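Local coordinates for protein MNMC2 (Aquifex aeolicus, PDB 3VYW) that methylates the modified wobble uridine of tRNA, using S-adenosylmethionine as methyl donor and working without the oxidase domain usually fused to it, at residues S44-A49 / E65-Q70; K61-P66 / Y198-L203. All coordinates share one frame; numbering follows the deposited sequence.

Contact 1. Residues S44-A49 / E65-Q70. With SAM (S-adenosylmethionine), chain E.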
loop_
_atom_site.group_PDB
_atom_site.type_symbol
_atom_site.label_atom_id
_atom_site.label_comp_id
_atom_site.label_asym_id
_atom_site.label_seq_id
_atom_site.Cartn_x
_atom_site.Cartn_y
_atom_site.Cartn_z
ATOM N N SER A 44 -1.472 -8.971 17.940
ATOM C CA SER A 44 -1.746 -7.559 17.787
ATOM C C SER A 44 -0.656 -6.758 18.427
ATOM O O SER A 44 0.179 -7.297 19.053
ATOM C CB SER A 44 -3.095 -7.175 18.357
ATOM O OG SER A 44 -3.197 -7.558 19.693
ATOM N N GLY A 45 -0.678 -5.456 18.261
ATOM C CA GLY A 45 0.328 -4.603 18.836
ATOM C C GLY A 45 1.536 -4.347 17.988
ATOM O O GLY A 45 1.625 -4.810 16.899
ATOM N N GLN A 46 2.460 -3.559 18.498
ATOM C CA GLN A 46 3.621 -3.172 17.735
ATOM C C GLN A 46 4.858 -3.233 18.581
ATOM O O GLN A 46 4.802 -3.105 19.761
ATOM C CB GLN A 46 3.456 -1.769 17.203
ATOM C CG GLN A 46 2.313 -1.582 16.251
ATOM C CD GLN A 46 1.036 -1.287 16.958
ATOM O OE1 GLN A 46 1.005 -0.525 17.885
ATOM N NE2 GLN A 46 -0.022 -1.909 16.531
ATOM N N GLU A 47 5.984 -3.429 17.939
ATOM C CA GLU A 47 7.263 -3.494 18.595
ATOM C C GLU A 47 8.192 -2.549 17.931
ATOM O O GLU A 47 8.203 -2.460 16.733
ATOM C CB GLU A 47 7.843 -4.859 18.395
ATOM C CG GLU A 47 7.975 -5.682 19.631
ATOM C CD GLU A 47 8.200 -7.119 19.293
ATOM O OE1 GLU A 47 9.247 -7.426 18.688
ATOM O OE2 GLU A 47 7.329 -7.927 19.631
ATOM N N ILE A 48 8.977 -1.841 18.709
ATOM C CA ILE A 48 9.909 -0.890 18.166
ATOM C C ILE A 48 11.123 -1.542 17.510
ATOM O O ILE A 48 11.631 -2.494 18.012
ATOM C CB ILE A 48 10.320 0.104 19.251
ATOM C CG1 ILE A 48 9.913 1.489 18.839
ATOM C CG2 ILE A 48 11.800 0.097 19.457
ATOM C CD1 ILE A 48 10.884 2.123 17.890
ATOM N N ALA A 49 11.569 -1.035 16.381
ATOM C CA ALA A 49 12.715 -1.605 15.721
ATOM C C ALA A 49 13.621 -0.633 15.014
ATOM O O ALA A 49 13.215 0.422 14.649
ATOM C CB ALA A 49 12.260 -2.660 14.748
ATOM N N GLU A 65 5.062 -7.526 10.048
ATOM C CA GLU A 65 5.857 -6.704 9.202
ATOM C C GLU A 65 6.216 -5.383 9.794
ATOM O O GLU A 65 5.507 -4.862 10.583
ATOM C CB GLU A 65 5.108 -6.463 7.923
ATOM C CG GLU A 65 4.684 -7.735 7.273
ATOM C CD GLU A 65 4.580 -7.605 5.802
ATOM O OE1 GLU A 65 4.232 -6.525 5.366
ATOM O OE2 GLU A 65 4.849 -8.580 5.100
ATOM N N PRO A 66 7.326 -4.841 9.367
ATOM C CA PRO A 66 7.685 -3.468 9.655
ATOM C C PRO A 66 6.852 -2.475 8.883
ATOM O O PRO A 66 6.425 -2.730 7.806
ATOM C CB PRO A 66 9.131 -3.404 9.236
ATOM C CG PRO A 66 9.266 -4.428 8.228
ATOM C CD PRO A 66 8.337 -5.512 8.561
ATOM N N TYR A 67 6.604 -1.339 9.475
ATOM C CA TYR A 67 5.891 -0.280 8.811
ATOM C C TYR A 67 6.723 0.175 7.644
ATOM O O TYR A 67 6.227 0.573 6.614
ATOM C CB TYR A 67 5.654 0.834 9.780
ATOM C CG TYR A 67 4.468 0.629 10.627
ATOM C CD1 TYR A 67 4.375 -0.436 11.471
ATOM C CD2 TYR A 67 3.439 1.499 10.578
ATOM C CE1 TYR A 67 3.274 -0.621 12.248
ATOM C CE2 TYR A 67 2.349 1.328 11.342
ATOM C CZ TYR A 67 2.266 0.270 12.171
ATOM O OH TYR A 67 1.155 0.141 12.911
ATOM N N HIS A 68 8.020 0.079 7.840
ATOM C CA HIS A 68 8.976 0.376 6.840
ATOM C C HIS A 68 10.099 -0.584 6.823
ATOM O O HIS A 68 10.344 -1.250 7.793
ATOM C CB HIS A 68 9.491 1.758 7.032
ATOM C CG HIS A 68 8.615 2.786 6.443
ATOM N ND1 HIS A 68 7.697 3.424 7.152
ATOM C CD2 HIS A 68 8.519 3.253 5.158
ATOM C CE1 HIS A 68 7.046 4.265 6.360
ATOM N NE2 HIS A 68 7.552 4.157 5.135
ATOM N N SER A 69 10.807 -0.649 5.712
ATOM C CA SER A 69 11.825 -1.639 5.523
ATOM C C SER A 69 13.058 -1.292 6.282
ATOM O O SER A 69 13.578 -0.235 6.159
ATOM C CB SER A 69 12.138 -1.779 4.049
ATOM O OG SER A 69 13.516 -1.861 3.820
ATOM N N GLN A 70 13.467 -2.209 7.126
ATOM C CA GLN A 70 14.639 -2.068 7.937
ATOM C C GLN A 70 15.905 -2.059 7.139
ATOM O O GLN A 70 16.843 -1.384 7.461
ATOM C CB GLN A 70 14.626 -3.126 9.010
ATOM C CG GLN A 70 13.268 -3.230 9.651
ATOM C CD GLN A 70 13.188 -4.257 10.733
ATOM O OE1 GLN A 70 12.790 -5.370 10.492
ATOM N NE2 GLN A 70 13.557 -3.883 11.926
HETATM N N SAM E . 2.623 4.713 5.330
HETATM C CA SAM E . 3.084 4.503 6.650
HETATM C C SAM E . 4.218 5.442 6.792
HETATM O O SAM E . 4.742 5.684 7.851
HETATM O OXT SAM E . 4.592 6.016 5.813
HETATM C CB SAM E . 3.340 3.015 6.749
HETATM C CG SAM E . 1.977 2.341 6.942
HETATM S SD SAM E . 1.943 0.703 7.056
HETATM C CE SAM E . 2.827 0.081 5.838
HETATM C "C5'" SAM E . 0.408 0.114 6.841
HETATM C "C4'" SAM E . -0.740 0.951 7.421
HETATM O "O4'" SAM E . -1.946 0.622 6.760
HETATM C "C3'" SAM E . -1.026 0.697 8.886
HETATM O "O3'" SAM E . -1.293 1.918 9.538
HETATM C "C2'" SAM E . -2.291 -0.115 8.878
HETATM O "O2'" SAM E . -3.031 0.111 10.046
HETATM C "C1'" SAM E . -2.998 0.427 7.681
HETATM N N9 SAM E . -4.083 -0.430 7.156
HETATM C C8 SAM E . -4.053 -1.719 6.915
HETATM N N7 SAM E . -5.198 -2.159 6.431
HETATM C C5 SAM E . -6.003 -1.142 6.354
HETATM C C6 SAM E . -7.376 -0.917 5.922
HETATM N N6 SAM E . -8.144 -1.892 5.469
HETATM N N1 SAM E . -7.845 0.295 5.999
HETATM C C2 SAM E . -7.121 1.285 6.430
HETATM N N3 SAM E . -5.897 1.147 6.840
HETATM C C4 SAM E . -5.277 -0.014 6.835
#
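Gln46 and Tyr67 meet at a single point: the methylene CG of Gln46 lies 3.9 Å from Tyr67 OH, with amide and phenol planes turned 83° apart. The first torsion puts CG there, beside the backbone N and anti to the carbonyl carbon (chi1 -63°), while the bend at chi2 turns the amide away to its own partner, Gln46 NE2 making a weak hydrogen bond to Glu135 OE1. The second touch sets Ala49 CB 3.3 Å from Gln70 NE2, which donates a hydrogen bond to Asp50 O, just beyond the first segment. No hydrogen bond joins the two segments.

Tyr67 also borders the ligand. Its CD2 is 3.9 Å from SAM SD, the sulfur approaching the ring obliquely, while the backbone Tyr67 O stands 3.5 Å from SAM CE, the methyl carried by the sulfonium. His68 turns its imidazole edge to the carboxylate of SAM, with His68 CE1 3.1 Å from SAM OXT, and its ring meets that of Tyr109, planes about 25° apart. Tyr67 and His68 thus line the methionine and methyl-bearing end of the SAM pocket. Shortening His68 to an alanine would probably leave this carboxylate without its imidazole neighbour and open a gap beside Tyr109.

Further out, Phe195 packs edge-to-face with Tyr67, and a hydrogen bond from His68 N to Thr57 OG1 ties the chain to strand 56-60, consistent with a role in setting both side chains toward the ligand. Strands 46-50 and 65-66 flank strand 56-60 in a three-stranded antiparallel sheet, while helix 74-86 packs against His68.

Contact 2. Residues K61-P66 / Y198-L203; sequences KTYGEP and YKNPEL. With SAM (S-adenosylmethionine), chain E.
Lys199 lies against the turn of 61-66, its CG 3.2 Å from Tyr63 O. Glu65 crosses the same aliphatic stem, but Lys199 NZ and Glu65 OE2 stay 4.7 Å apart, so their opposite charges attract at most at a distance; Glu65 OE1 is bound by Ser196 N. The carbonyl of Lys199 meets the edge of the Tyr63 ring in its plane, 3.6 Å from Lys199 O to Tyr63 CD2.

Asn200 follows, its amide carbon CG 3.8 Å from Tyr63 CE2 and its plane tilted 42° to the ring. With CG swung opposite the backbone N (chi1 -150°), the amide is presented to the cofactor: Asn200 ND2 donates to SAM N7 at 3.3 Å, nearly straight at 164°. The same ND2 bonds Glu202 OE1 on its syn side, while Phe195 N holds OD1, so the amide is fixed in rotation. After Pro201, Glu202 OE2 accepts a weak bond from the SAM amino group N6. Next in sequence, Leu203 packs its CD1 against the adenine, 3.5 Å from SAM C5. The bonds to N7 and, weakly, to N6 are consistent with recognition of the Hoogsteen edge by the loop after strand 187-192, part of the adenine pocket of a Rossmann-like SAM-dependent methyltransferase.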
loop_
_atom_site.group_PDB
_atom_site.type_symbol
_atom_site.label_atom_id
_atom_site.label_comp_id
_atom_site.label_asym_id
_atom_site.label_seq_id
_atom_site.Cartn_x
_atom_site.Cartn_y
_atom_site.Cartn_z
ATOM N N LYS A 61 2.726 -6.761 14.842
ATOM C CA LYS A 61 2.599 -8.142 15.244
ATOM C C LYS A 61 1.539 -8.953 14.539
ATOM O O LYS A 61 1.723 -10.102 14.320
ATOM C CB LYS A 61 2.404 -8.216 16.745
ATOM C CG LYS A 61 3.685 -8.211 17.531
ATOM C CD LYS A 61 3.570 -7.379 18.781
ATOM C CE LYS A 61 3.206 -8.209 19.998
ATOM N NZ LYS A 61 3.431 -7.431 21.240
ATOM N N THR A 62 0.414 -8.344 14.238
ATOM C CA THR A 62 -0.597 -8.959 13.429
ATOM C C THR A 62 -0.185 -9.250 11.998
ATOM O O THR A 62 -0.413 -10.305 11.491
ATOM C CB THR A 62 -1.842 -8.075 13.408
ATOM O OG1 THR A 62 -2.213 -7.792 14.730
ATOM C CG2 THR A 62 -2.958 -8.763 12.797
ATOM N N TYR A 63 0.370 -8.267 11.336
ATOM C CA TYR A 63 0.809 -8.426 9.985
ATOM C C TYR A 63 2.150 -9.074 9.867
ATOM O O TYR A 63 2.502 -9.596 8.852
ATOM C CB TYR A 63 0.849 -7.085 9.344
ATOM C CG TYR A 63 -0.490 -6.489 9.244
ATOM C CD1 TYR A 63 -0.915 -5.545 10.133
ATOM C CD2 TYR A 63 -1.336 -6.870 8.253
ATOM C CE1 TYR A 63 -2.150 -5.000 10.033
ATOM C CE2 TYR A 63 -2.561 -6.333 8.153
ATOM C CZ TYR A 63 -2.951 -5.394 9.035
ATOM O OH TYR A 63 -4.175 -4.878 8.906
ATOM N N GLY A 64 2.886 -9.042 10.948
ATOM C CA GLY A 64 4.224 -9.543 10.988
ATOM C C GLY A 64 5.209 -8.832 10.118
ATOM O O GLY A 64 6.065 -9.443 9.553
ATOM N N GLU A 65 5.062 -7.526 10.048
ATOM C CA GLU A 65 5.857 -6.704 9.202
ATOM C C GLU A 65 6.216 -5.383 9.794
ATOM O O GLU A 65 5.507 -4.862 10.583
ATOM C CB GLU A 65 5.108 -6.463 7.923
ATOM C CG GLU A 65 4.684 -7.735 7.273
ATOM C CD GLU A 65 4.580 -7.605 5.802
ATOM O OE1 GLU A 65 4.232 -6.525 5.366
ATOM O OE2 GLU A 65 4.849 -8.580 5.100
ATOM N N PRO A 66 7.326 -4.841 9.367
ATOM C CA PRO A 66 7.685 -3.468 9.655
ATOM C C PRO A 66 6.852 -2.475 8.883
ATOM O O PRO A 66 6.425 -2.730 7.806
ATOM C CB PRO A 66 9.131 -3.404 9.236
ATOM C CG PRO A 66 9.266 -4.428 8.228
ATOM C CD PRO A 66 8.337 -5.512 8.561
ATOM N N TYR A 198 -0.166 -10.329 0.495
ATOM C CA TYR A 198 -0.625 -11.530 1.126
ATOM C C TYR A 198 -1.080 -11.247 2.531
ATOM O O TYR A 198 -2.051 -11.775 2.990
ATOM C CB TYR A 198 0.448 -12.586 1.102
ATOM C CG TYR A 198 0.773 -13.090 -0.258
ATOM C CD1 TYR A 198 1.958 -13.703 -0.506
ATOM C CD2 TYR A 198 -0.088 -12.938 -1.294
ATOM C CE1 TYR A 198 2.274 -14.165 -1.748
ATOM C CE2 TYR A 198 0.221 -13.408 -2.537
ATOM C CZ TYR A 198 1.410 -14.021 -2.745
ATOM O OH TYR A 198 1.755 -14.473 -3.964
ATOM N N LYS A 199 -0.318 -10.425 3.205
ATOM C CA LYS A 199 -0.604 -9.957 4.529
ATOM C C LYS A 199 -1.806 -9.067 4.706
ATOM O O LYS A 199 -2.477 -9.167 5.685
ATOM C CB LYS A 199 0.599 -9.246 5.079
ATOM C CG LYS A 199 1.490 -10.120 5.879
ATOM C CD LYS A 199 1.187 -11.537 5.555
ATOM C CE LYS A 199 2.445 -12.315 5.350
ATOM N NZ LYS A 199 3.026 -12.642 6.653
ATOM N N ASN A 200 -2.023 -8.168 3.759
ATOM C CA ASN A 200 -2.997 -7.106 3.839
ATOM C C ASN A 200 -3.821 -7.053 2.580
ATOM O O ASN A 200 -3.830 -6.098 1.900
ATOM C CB ASN A 200 -2.196 -5.830 3.945
ATOM C CG ASN A 200 -2.870 -4.734 4.702
ATOM O OD1 ASN A 200 -2.257 -3.774 5.021
ATOM N ND2 ASN A 200 -4.096 -4.869 4.969
ATOM N N PRO A 201 -4.549 -8.094 2.295
ATOM C CA PRO A 201 -5.168 -8.282 1.000
ATOM C C PRO A 201 -6.222 -7.276 0.537
ATOM O O PRO A 201 -6.304 -7.062 -0.643
ATOM C CB PRO A 201 -5.705 -9.700 1.073
ATOM C CG PRO A 201 -5.434 -10.174 2.412
ATOM C CD PRO A 201 -4.377 -9.359 2.986
ATOM N N GLU A 202 -6.979 -6.672 1.439
ATOM C CA GLU A 202 -8.101 -5.810 1.085
ATOM C C GLU A 202 -7.642 -4.641 0.312
ATOM O O GLU A 202 -8.384 -4.094 -0.409
ATOM C CB GLU A 202 -8.851 -5.267 2.292
ATOM C CG GLU A 202 -8.765 -6.068 3.543
ATOM C CD GLU A 202 -7.483 -5.884 4.289
ATOM O OE1 GLU A 202 -6.550 -6.538 3.951
ATOM O OE2 GLU A 202 -7.429 -5.157 5.246
ATOM N N LEU A 203 -6.406 -4.235 0.504
ATOM C CA LEU A 203 -5.937 -3.005 -0.063
ATOM C C LEU A 203 -5.268 -3.182 -1.390
ATOM O O LEU A 203 -4.774 -2.274 -1.941
ATOM C CB LEU A 203 -5.029 -2.317 0.931
ATOM C CG LEU A 203 -5.753 -1.794 2.153
ATOM C CD1 LEU A 203 -4.831 -1.079 3.093
ATOM C CD2 LEU A 203 -6.831 -0.868 1.699
HETATM N N SAM E . 2.623 4.713 5.330
HETATM C CA SAM E . 3.084 4.503 6.650
HETATM C C SAM E . 4.218 5.442 6.792
HETATM O O SAM E . 4.742 5.684 7.851
HETATM O OXT SAM E . 4.592 6.016 5.813
HETATM C CB SAM E . 3.340 3.015 6.749
HETATM C CG SAM E . 1.977 2.341 6.942
HETATM S SD SAM E . 1.943 0.703 7.056
HETATM C CE SAM E . 2.827 0.081 5.838
HETATM C "C5'" SAM E . 0.408 0.114 6.841
HETATM C "C4'" SAM E . -0.740 0.951 7.421
HETATM O "O4'" SAM E . -1.946 0.622 6.760
HETATM C "C3'" SAM E . -1.026 0.697 8.886
HETATM O "O3'" SAM E . -1.293 1.918 9.538
HETATM C "C2'" SAM E . -2.291 -0.115 8.878
HETATM O "O2'" SAM E . -3.031 0.111 10.046
HETATM C "C1'" SAM E . -2.998 0.427 7.681
HETATM N N9 SAM E . -4.083 -0.430 7.156
HETATM C C8 SAM E . -4.053 -1.719 6.915
HETATM N N7 SAM E . -5.198 -2.159 6.431
HETATM C C5 SAM E . -6.003 -1.142 6.354
HETATM C C6 SAM E . -7.376 -0.917 5.922
HETATM N N6 SAM E . -8.144 -1.892 5.469
HETATM N N1 SAM E . -7.845 0.295 5.999
HETATM C C2 SAM E . -7.121 1.285 6.430
HETATM N N3 SAM E . -5.897 1.147 6.840
HETATM C C4 SAM E . -5.277 -0.014 6.835
#

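Overall arrangement
Both contacts are partly buried and border the same cofactor, but contact 2 lies nearer the centre of the chain and buries 213 Å², against 123 Å² in contact 1. They share Glu65 and Pro66 of strand 65-66, and a probable hydrogen bond from Lys61 N to Gly45 O, 3.0 Å long, ties 61-66 to 44-49. Contact 1 joins the edge strand 46-50 to the loop that follows strand 65-66; contact 2 joins the small antiparallel sheet to a loop of the Rossmann-like domain, 132 residues further along. Neither pair of segments is hydrogen-bonded to each other. Contact 1 meets SAM by packing and the His68 edge, whereas contact 2 adds hydrogen bonds to adenine, one of them weak.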